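Local structure of MgGH51 (Meripilus giganteus, 6ZPY) at residues M287-G292 with D314-V319; F345-N350 with R378-T383. The protein hydrolyses non-reducing terminal alpha-L-arabinofuranosyl groups as an alpha-L-arabinofuranosidase, probably of glycoside hydrolase family 51, probably releasing arabinose from arabinose-bearing polysaccharides. All coordinates share one frame; numbering follows the deposited sequence.

Contact 1 of 2, residues M287-G292 with D314-V319; sequences MAVWAG and DQINFV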
ATOM      1  N   MET A 287      10.059  -5.630   6.198  1.00 11.84           N
ATOM      2  CA  MET A 287       9.556  -4.705   7.222  1.00 10.55           C
ATOM      3  C   MET A 287      10.585  -3.663   7.548  1.00 11.40           C
ATOM      4  O   MET A 287      11.730  -4.045   7.895  1.00 11.36           O
ATOM      5  CB  MET A 287       9.118  -5.435   8.471  1.00 11.13           C
ATOM      6  CG  MET A 287       8.463  -4.521   9.478  1.00 11.79           C
ATOM      7  SD  MET A 287       7.818  -5.416  10.910  1.00 11.94           S
ATOM      8  CE  MET A 287       9.345  -5.902  11.715  1.00 13.62           C
ATOM      9  N   ALA A 288      10.235  -2.393   7.502  1.00 11.65           N
ATOM     10  CA  ALA A 288      11.176  -1.337   7.921  1.00 10.30           C
ATOM     11  C   ALA A 288      11.030  -1.096   9.412  1.00 10.88           C
ATOM     12  O   ALA A 288       9.933  -1.228  10.011  1.00 10.82           O
ATOM     13  CB  ALA A 288      10.904  -0.075   7.187  1.00 12.51           C
ATOM     14  N   VAL A 289      12.159  -0.731  10.012  1.00 10.40           N
ATOM     15  CA  VAL A 289      12.203  -0.172  11.372  1.00 10.85           C
ATOM     16  C   VAL A 289      12.759   1.238  11.296  1.00 10.83           C
ATOM     17  O   VAL A 289      13.644   1.554  10.485  1.00 10.90           O
ATOM     18  CB  VAL A 289      13.022  -1.067  12.320  1.00 10.71           C
ATOM     19  CG1 VAL A 289      12.356  -2.407  12.516  1.00 12.62           C
ATOM     20  CG2 VAL A 289      14.474  -1.252  11.883  1.00 11.54           C
ATOM     21  N   TRP A 290      12.199   2.054  12.165  1.00 10.23           N
ATOM     22  CA  TRP A 290      12.670   3.428  12.328  1.00 10.56           C
ATOM     23  C   TRP A 290      14.091   3.411  12.860  1.00 10.36           C
ATOM     24  O   TRP A 290      14.386   2.586  13.741  1.00 11.07           O
ATOM     25  CB  TRP A 290      11.706   4.152  13.253  1.00  9.90           C
ATOM     26  CG  TRP A 290      11.958   5.623  13.238  1.00  9.94           C
ATOM     27  CD1 TRP A 290      11.483   6.496  12.310  1.00 10.87           C
ATOM     28  CD2 TRP A 290      12.682   6.410  14.196  1.00  9.65           C
ATOM     29  NE1 TRP A 290      11.864   7.767  12.621  1.00 10.23           N
ATOM     30  CE2 TRP A 290      12.620   7.740  13.757  1.00  9.86           C
ATOM     31  CE3 TRP A 290      13.351   6.127  15.392  1.00 11.08           C
ATOM     32  CZ2 TRP A 290      13.172   8.785  14.488  1.00 10.87           C
ATOM     33  CZ3 TRP A 290      13.886   7.167  16.113  1.00 11.05           C
ATOM     34  CH2 TRP A 290      13.806   8.482  15.659  1.00 11.05           C
ATOM     35  N   ALA A 291      14.922   4.279  12.344  1.00 10.76           N
ATOM     36  CA  ALA A 291      16.375   4.147  12.534  1.00 10.04           C
ATOM     37  C   ALA A 291      17.024   5.396  13.116  1.00 11.18           C
ATOM     38  O   ALA A 291      18.222   5.573  12.942  1.00 11.12           O
ATOM     39  CB  ALA A 291      17.023   3.717  11.242  1.00 13.12           C
ATOM     40  N   GLY A 292      16.277   6.281  13.763  1.00 10.53           N
ATOM     41  CA  GLY A 292      16.851   7.421  14.470  1.00 12.15           C
ATOM     42  C   GLY A 292      16.893   8.681  13.638  1.00 12.94           C
ATOM     43  O   GLY A 292      17.519   9.669  14.103  1.00 14.59           O
ATOM     44  N   ASP A 314      11.408  -4.932  19.798  1.00 11.47           N
ATOM     45  CA  ASP A 314      10.018  -5.247  20.228  1.00 11.26           C
ATOM     46  C   ASP A 314       9.134  -5.484  18.982  1.00 11.50           C
ATOM     47  O   ASP A 314       8.342  -6.438  18.978  1.00 12.97           O
ATOM     48  CB  ASP A 314       9.472  -4.093  21.050  1.00 12.27           C
ATOM     49  CG  ASP A 314      10.111  -3.808  22.371  1.00 14.14           C
ATOM     50  OD1 ASP A 314      10.835  -4.683  22.912  1.00 14.53           O
ATOM     51  OD2 ASP A 314       9.883  -2.687  22.877  1.00 16.44           O
ATOM     52  N   GLN A 315       9.254  -4.614  18.000  1.00 11.33           N
ATOM     53  CA  GLN A 315       8.485  -4.670  16.751  1.00 11.06           C
ATOM     54  C   GLN A 315       8.698  -6.033  16.090  1.00 11.36           C
ATOM     55  O   GLN A 315       7.762  -6.682  15.653  1.00 12.17           O
ATOM     56  CB  GLN A 315       8.929  -3.565  15.819  1.00 11.44           C
ATOM     57  CG  GLN A 315       8.164  -3.492  14.501  1.00 10.59           C
ATOM     58  CD  GLN A 315       8.643  -2.336  13.642  1.00 11.19           C
ATOM     59  OE1 GLN A 315       9.079  -1.319  14.182  1.00 12.16           O
ATOM     60  NE2 GLN A 315       8.564  -2.457  12.311  1.00 11.86           N
ATOM     61  N   ILE A 316       9.959  -6.424  15.967  1.00 11.18           N
ATOM     62  CA  ILE A 316      10.281  -7.707  15.322  1.00 10.81           C
ATOM     63  C   ILE A 316       9.781  -8.863  16.200  1.00 12.00           C
ATOM     64  O   ILE A 316       9.234  -9.847  15.665  1.00 12.27           O
ATOM     65  CB  ILE A 316      11.778  -7.792  15.005  1.00 11.38           C
ATOM     66  CG1 ILE A 316      12.157  -6.752  13.962  1.00 13.18           C
ATOM     67  CG2 ILE A 316      12.152  -9.189  14.530  1.00 12.93           C
ATOM     68  CD1 ILE A 316      13.649  -6.471  13.903  1.00 13.74           C
ATOM     69  N   ASN A 317       9.931  -8.780  17.514  1.00 11.78           N
ATOM     70  CA  ASN A 317       9.434  -9.841  18.409  1.00 13.30           C
ATOM     71  C   ASN A 317       7.922  -9.988  18.273  1.00 13.17           C
ATOM     72  O   ASN A 317       7.408 -11.089  18.363  1.00 13.66           O
ATOM     73  CB  ASN A 317       9.810  -9.583  19.856  1.00 13.36           C
ATOM     74  CG  ASN A 317      11.171 -10.159  20.165  1.00 13.86           C
ATOM     75  OD1 ASN A 317      11.602 -11.128  19.533  1.00 16.77           O
ATOM     76  ND2 ASN A 317      11.826  -9.521  21.111  1.00 15.66           N
ATOM     77  N   PHE A 318       7.204  -8.892  18.089  1.00 13.23           N
ATOM     78  CA  PHE A 318       5.749  -9.007  17.853  1.00 12.35           C
ATOM     79  C   PHE A 318       5.504  -9.922  16.660  1.00 12.88           C
ATOM     80  O   PHE A 318       4.611 -10.780  16.708  1.00 13.59           O
ATOM     81  CB  PHE A 318       5.121  -7.647  17.564  1.00 12.59           C
ATOM     82  CG  PHE A 318       3.633  -7.733  17.372  1.00 12.37           C
ATOM     83  CD1 PHE A 318       2.799  -7.834  18.452  1.00 12.82           C
ATOM     84  CD2 PHE A 318       3.092  -7.841  16.102  1.00 13.00           C
ATOM     85  CE1 PHE A 318       1.426  -7.935  18.267  1.00 12.92           C
ATOM     86  CE2 PHE A 318       1.713  -7.932  15.929  1.00 13.15           C
ATOM     87  CZ  PHE A 318       0.897  -7.967  16.998  1.00 13.10           C
ATOM     88  N   VAL A 319       6.313  -9.766  15.600  1.00 12.26           N
ATOM     89  CA  VAL A 319       6.130 -10.538  14.366  1.00 11.54           C
ATOM     90  C   VAL A 319       6.522 -12.002  14.582  1.00 13.89           C
ATOM     91  O   VAL A 319       5.753 -12.884  14.170  1.00 13.62           O
ATOM     92  CB  VAL A 319       6.884  -9.906  13.183  1.00 12.12           C
ATOM     93  CG1 VAL A 319       6.594 -10.642  11.889  1.00 12.57           C
ATOM     94  CG2 VAL A 319       6.519  -8.459  13.037  1.00 12.72           C
TER
HETATM   95  O   HOH W   1       9.815   1.277  13.247  0.50 10.35           O
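Gln315 reaches from helix 306-320 to strand 284-289 and meets Met287 from the opposite direction. Its CG stands anti to the backbone N (chi1 -178°) and the chain runs on extended, which carries the amide to the strand. There Gln315 NE2 donates to Ala288 O at 2.9 Å, tilted from the carbonyl plane. The same nitrogen makes a straight but weak bond to Met287 SD at 3.4 Å. At the other end of the amide, Gln315 OE1 takes a hydrogen from a water at 2.9 Å, and that water accepts from Trp290 N. The methyl Val289 CG1 lies over one face of the amide, 3.8 Å from Gln315 NE2. Met287 bends at chi3 (70°), and its CE rests 3.7 Å from Ile316 CG1. The Val319 and Met287 side chains run antiparallel, with Val319 CG2 3.9 Å from Met287 SD. With an alanine here in place of Gln315, Ala288 O would probably lose this donor, the water this acceptor, and a gap would open beside Met287. The contact joins a barrel strand to a helix on its outer side. Its chemistry is mixed: one buried amide serves the strand backbone, while a thioether and aliphatic groups pack against it.

Contact 2 of 2, residues F345-N350 with R378-T383; sequences FVEVGN and RFIATT. With AHR (alpha-L-arabinofuranose), chain F.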
ATOM      1  N   PHE A 345      13.431 -10.297   6.161  1.00 12.47           N
ATOM      2  CA  PHE A 345      14.087  -9.071   5.687  1.00 11.40           C
ATOM      3  C   PHE A 345      13.598  -7.910   6.525  1.00 12.30           C
ATOM      4  O   PHE A 345      12.390  -7.672   6.642  1.00 12.73           O
ATOM      5  CB  PHE A 345      13.706  -8.797   4.241  1.00 11.96           C
ATOM      6  CG  PHE A 345      14.081  -9.892   3.296  1.00 12.97           C
ATOM      7  CD1 PHE A 345      15.415 -10.110   2.965  1.00 14.25           C
ATOM      8  CD2 PHE A 345      13.142 -10.776   2.845  1.00 13.53           C
ATOM      9  CE1 PHE A 345      15.742 -11.119   2.081  1.00 16.25           C
ATOM     10  CE2 PHE A 345      13.460 -11.796   1.977  1.00 15.06           C
ATOM     11  CZ  PHE A 345      14.768 -11.971   1.607  1.00 15.35           C
ATOM     12  N   VAL A 346      14.514  -7.113   7.029  1.00 12.47           N
ATOM     13  CA  VAL A 346      14.212  -5.889   7.782  1.00 11.47           C
ATOM     14  C   VAL A 346      15.031  -4.763   7.192  1.00 11.20           C
ATOM     15  O   VAL A 346      16.238  -4.950   6.955  1.00 12.69           O
ATOM     16  CB  VAL A 346      14.445  -6.042   9.287  1.00 13.03           C
ATOM     17  CG1 VAL A 346      14.453  -4.676   9.989  1.00 13.54           C
ATOM     18  CG2 VAL A 346      13.415  -6.936   9.914  1.00 12.80           C
ATOM     19  N   GLU A 347      14.348  -3.655   6.917  1.00 11.56           N
ATOM     20  CA  GLU A 347      14.994  -2.485   6.336  1.00 10.84           C
ATOM     21  C   GLU A 347      15.245  -1.473   7.441  1.00 10.29           C
ATOM     22  O   GLU A 347      14.374  -1.201   8.234  1.00 11.59           O
ATOM     23  CB  GLU A 347      14.146  -1.901   5.227  1.00 11.18           C
ATOM     24  CG  GLU A 347      14.814  -0.778   4.475  1.00 11.02           C
ATOM     25  CD  GLU A 347      14.225  -0.476   3.115  1.00 11.40           C
ATOM     26  OE1 GLU A 347      13.276  -1.206   2.702  1.00 14.16           O
ATOM     27  OE2 GLU A 347      14.756   0.418   2.428  1.00 11.69           O
ATOM     28  N   VAL A 348      16.470  -0.974   7.519  1.00 11.15           N
ATOM     29  CA  VAL A 348      16.877  -0.091   8.610  1.00 10.01           C
ATOM     30  C   VAL A 348      16.742   1.366   8.154  1.00 10.35           C
ATOM     31  O   VAL A 348      17.590   1.916   7.519  1.00 11.12           O
ATOM     32  CB  VAL A 348      18.316  -0.448   9.057  1.00 10.58           C
ATOM     33  CG1 VAL A 348      18.714   0.470  10.215  1.00 12.95           C
ATOM     34  CG2 VAL A 348      18.377  -1.904   9.491  1.00 11.70           C
ATOM     35  N   GLY A 349      15.599   1.946   8.491  1.00 10.94           N
ATOM     36  CA  GLY A 349      15.251   3.323   8.102  1.00 11.05           C
ATOM     37  C   GLY A 349      14.638   3.373   6.739  1.00 10.28           C
ATOM     38  O   GLY A 349      14.197   2.365   6.207  1.00 10.90           O
ATOM     39  N   ASN A 350      14.574   4.575   6.227  1.00 10.97           N
ATOM     40  CA  ASN A 350      14.161   4.848   4.855  1.00  9.76           C
ATOM     41  C   ASN A 350      15.006   5.978   4.292  1.00 10.05           C
ATOM     42  O   ASN A 350      15.125   7.035   4.940  1.00 11.48           O
ATOM     43  CB  ASN A 350      12.693   5.329   4.858  1.00 10.95           C
ATOM     44  CG  ASN A 350      12.203   5.618   3.459  1.00 11.29           C
ATOM     45  OD1 ASN A 350      12.161   4.713   2.608  1.00 11.82           O
ATOM     46  ND2 ASN A 350      11.867   6.875   3.194  1.00 11.69           N
ATOM     47  N   ARG A 378      17.877 -10.816   7.305  1.00 12.33           N
ATOM     48  CA  ARG A 378      18.809 -10.066   6.441  1.00 12.53           C
ATOM     49  C   ARG A 378      18.425  -8.598   6.557  1.00 12.58           C
ATOM     50  O   ARG A 378      17.246  -8.229   6.310  1.00 13.36           O
ATOM     51  CB  ARG A 378      18.696 -10.574   5.011  1.00 13.52           C
ATOM     52  CG  ARG A 378      19.860 -10.136   4.146  1.00 14.55           C
ATOM     53  CD  ARG A 378      19.659 -10.593   2.728  1.00 16.45           C
ATOM     54  NE  ARG A 378      20.861 -10.402   1.947  1.00 16.54           N
ATOM     55  CZ  ARG A 378      21.735 -11.353   1.622  1.00 17.30           C
ATOM     56  NH1 ARG A 378      21.593 -12.606   2.008  1.00 20.77           N
ATOM     57  NH2 ARG A 378      22.751 -10.999   0.890  1.00 15.49           N
ATOM     58  N   PHE A 379      19.372  -7.781   6.957  1.00 13.71           N
ATOM     59  CA  PHE A 379      19.152  -6.345   7.167  1.00 12.20           C
ATOM     60  C   PHE A 379      19.571  -5.576   5.926  1.00 12.01           C
ATOM     61  O   PHE A 379      20.645  -5.770   5.367  1.00 13.94           O
ATOM     62  CB  PHE A 379      19.875  -5.902   8.445  1.00 12.63           C
ATOM     63  CG  PHE A 379      19.241  -6.541   9.644  1.00 13.50           C
ATOM     64  CD1 PHE A 379      18.092  -6.017  10.200  1.00 14.85           C
ATOM     65  CD2 PHE A 379      19.749  -7.716  10.187  1.00 13.95           C
ATOM     66  CE1 PHE A 379      17.478  -6.602  11.295  1.00 15.67           C
ATOM     67  CE2 PHE A 379      19.113  -8.318  11.252  1.00 15.79           C
ATOM     68  CZ  PHE A 379      17.983  -7.767  11.805  1.00 16.17           C
ATOM     69  N   ILE A 380      18.717  -4.622   5.563  1.00 12.62           N
ATOM     70  CA  ILE A 380      18.849  -3.844   4.305  1.00 11.35           C
ATOM     71  C   ILE A 380      19.192  -2.415   4.691  1.00 11.45           C
ATOM     72  O   ILE A 380      18.435  -1.760   5.439  1.00 11.49           O
ATOM     73  CB  ILE A 380      17.570  -3.901   3.475  1.00 11.93           C
ATOM     74  CG1 ILE A 380      17.105  -5.333   3.236  1.00 12.21           C
ATOM     75  CG2 ILE A 380      17.695  -3.106   2.185  1.00 12.09           C
ATOM     76  CD1 ILE A 380      15.679  -5.422   2.803  1.00 14.21           C
ATOM     77  N   ALA A 381      20.289  -1.949   4.147  1.00 11.11           N
ATOM     78  CA  ALA A 381      20.754  -0.568   4.293  1.00 11.24           C
ATOM     79  C   ALA A 381      20.077   0.331   3.268  1.00 10.47           C
ATOM     80  O   ALA A 381      19.776  -0.102   2.145  1.00 11.14           O
ATOM     81  CB  ALA A 381      22.276  -0.521   4.123  1.00 12.49           C
ATOM     82  N   THR A 382      19.921   1.591   3.647  1.00 10.52           N
ATOM     83  CA  THR A 382      19.183   2.545   2.824  1.00 10.32           C
ATOM     84  C   THR A 382      19.964   3.716   2.286  1.00 10.71           C
ATOM     85  O   THR A 382      19.411   4.527   1.534  1.00 11.87           O
ATOM     86  CB  THR A 382      17.989   3.087   3.609  1.00 11.58           C
ATOM     87  OG1 THR A 382      18.521   3.920   4.623  1.00 11.43           O
ATOM     88  CG2 THR A 382      17.153   1.972   4.186  1.00 11.55           C
ATOM     89  N   THR A 383      21.222   3.854   2.656  1.00 10.66           N
ATOM     90  CA  THR A 383      22.152   4.829   2.043  1.00 11.66           C
ATOM     91  C   THR A 383      22.435   4.395   0.609  1.00 11.05           C
ATOM     92  O   THR A 383      22.137   3.250   0.220  1.00 11.15           O
ATOM     93  CB  THR A 383      23.393   4.983   2.910  1.00 10.89           C
ATOM     94  OG1 THR A 383      23.747   3.708   3.415  1.00 11.36           O
ATOM     95  CG2 THR A 383      23.187   5.935   4.046  1.00 10.51           C
TER
HETATM   96  O5  AHR F 710       7.108   6.789  -3.079  1.00 21.84           O
HETATM   97  C5  AHR F 710       7.102   8.153  -2.522  1.00 24.95           C
HETATM   98  C4  AHR F 710       8.345   8.604  -1.718  1.00 19.08           C
HETATM   99  O4  AHR F 710       9.560   8.473  -2.514  1.00 19.73           O
HETATM  100  C3  AHR F 710       8.673   7.709  -0.557  1.00 18.37           C
HETATM  101  O3  AHR F 710       7.939   7.885   0.634  1.00 13.04           O
HETATM  102  C2  AHR F 710      10.212   7.967  -0.328  1.00 18.13           C
HETATM  103  O2  AHR F 710      10.759   6.863   0.413  1.00 12.75           O
HETATM  104  C1  AHR F 710      10.766   8.303  -1.726  1.00 16.05           C
HETATM  105  O1  AHR F 710      11.297   9.643  -1.511  1.00 25.96           O
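Phe345, Val346 and Glu347 pair in parallel with Arg378, Phe379 and Ile380, with the two short strand axes 30° apart. Three backbone bonds join them. Val346 N donates to Arg378 O at 3.0 Å, Ile380 N to Val346 O at 2.9 Å, and Val348 N to Ile380 O at 3.0 Å. The last is nearly linear. On one face of the sheet Val346 and Phe379 lie side by side, pointing the same way. Val346 CB is 3.7 Å from Phe379 CE1. Val348 CG2 also touches Phe379 near CD1, more loosely. On the other face the aliphatic part of the extended Arg378 lies along Phe345. Arg378 CB touches Phe345 CD1 at 3.9 Å, and the guanidinium goes on past the ring to Gln395 and Ser396. Strands 345-348 and 378-381 are the two strands of a right-handed beta-alpha-beta crossover through helix 359-373. They are neighbours in the eight-stranded parallel barrel expected of this family, and the face with Val346 and Phe379 looks toward the helices. The face with Phe345 and Arg378, which also carries Glu347 and Ile380, looks inward. There Glu347 OE2 meets the methyl Thr382 CG2 at 3.4 Å, while Thr382 OG1 bonds to Asp352. Beyond the strand, Asn350 has CG anti to its backbone N (chi1 -180°) and reaches the arabinofuranose. Asn350 ND2 donates to the sugar O2 at 3.0 Å. Arg226 forms a salt bridge with Glu347 OE1 and bonds to Asn350 OD1, which, with Glu234 bound at Asn350 ND2, helps to fix the turn of the amide. The sugar is also held by Glu23, Asn231, Glu351, Tyr402 and Glu429.

Of the elements in these contacts, strand 284-289 comes first along the chain. The chain leaves the strand after Val289, and the segment runs on to Gly292. It returns through helix 306-320, where contact 1 closes a loop of 21 residues. It then passes helix 327-334 and enters strand 345-348. Helix 359-373 leads on to strand 378-381, where contact 2 closes a second loop, of 27 residues. The contacts follow in series and neither nest nor cross. They still touch, because strands 284-289 and 345-348 are neighbours in the barrel sheet. Val289 O and Gly349 N probably form a hydrogen bond, at 2.8 Å. Contact 1 ties a helix to the sheet, and contact 2 ties strand to strand within it.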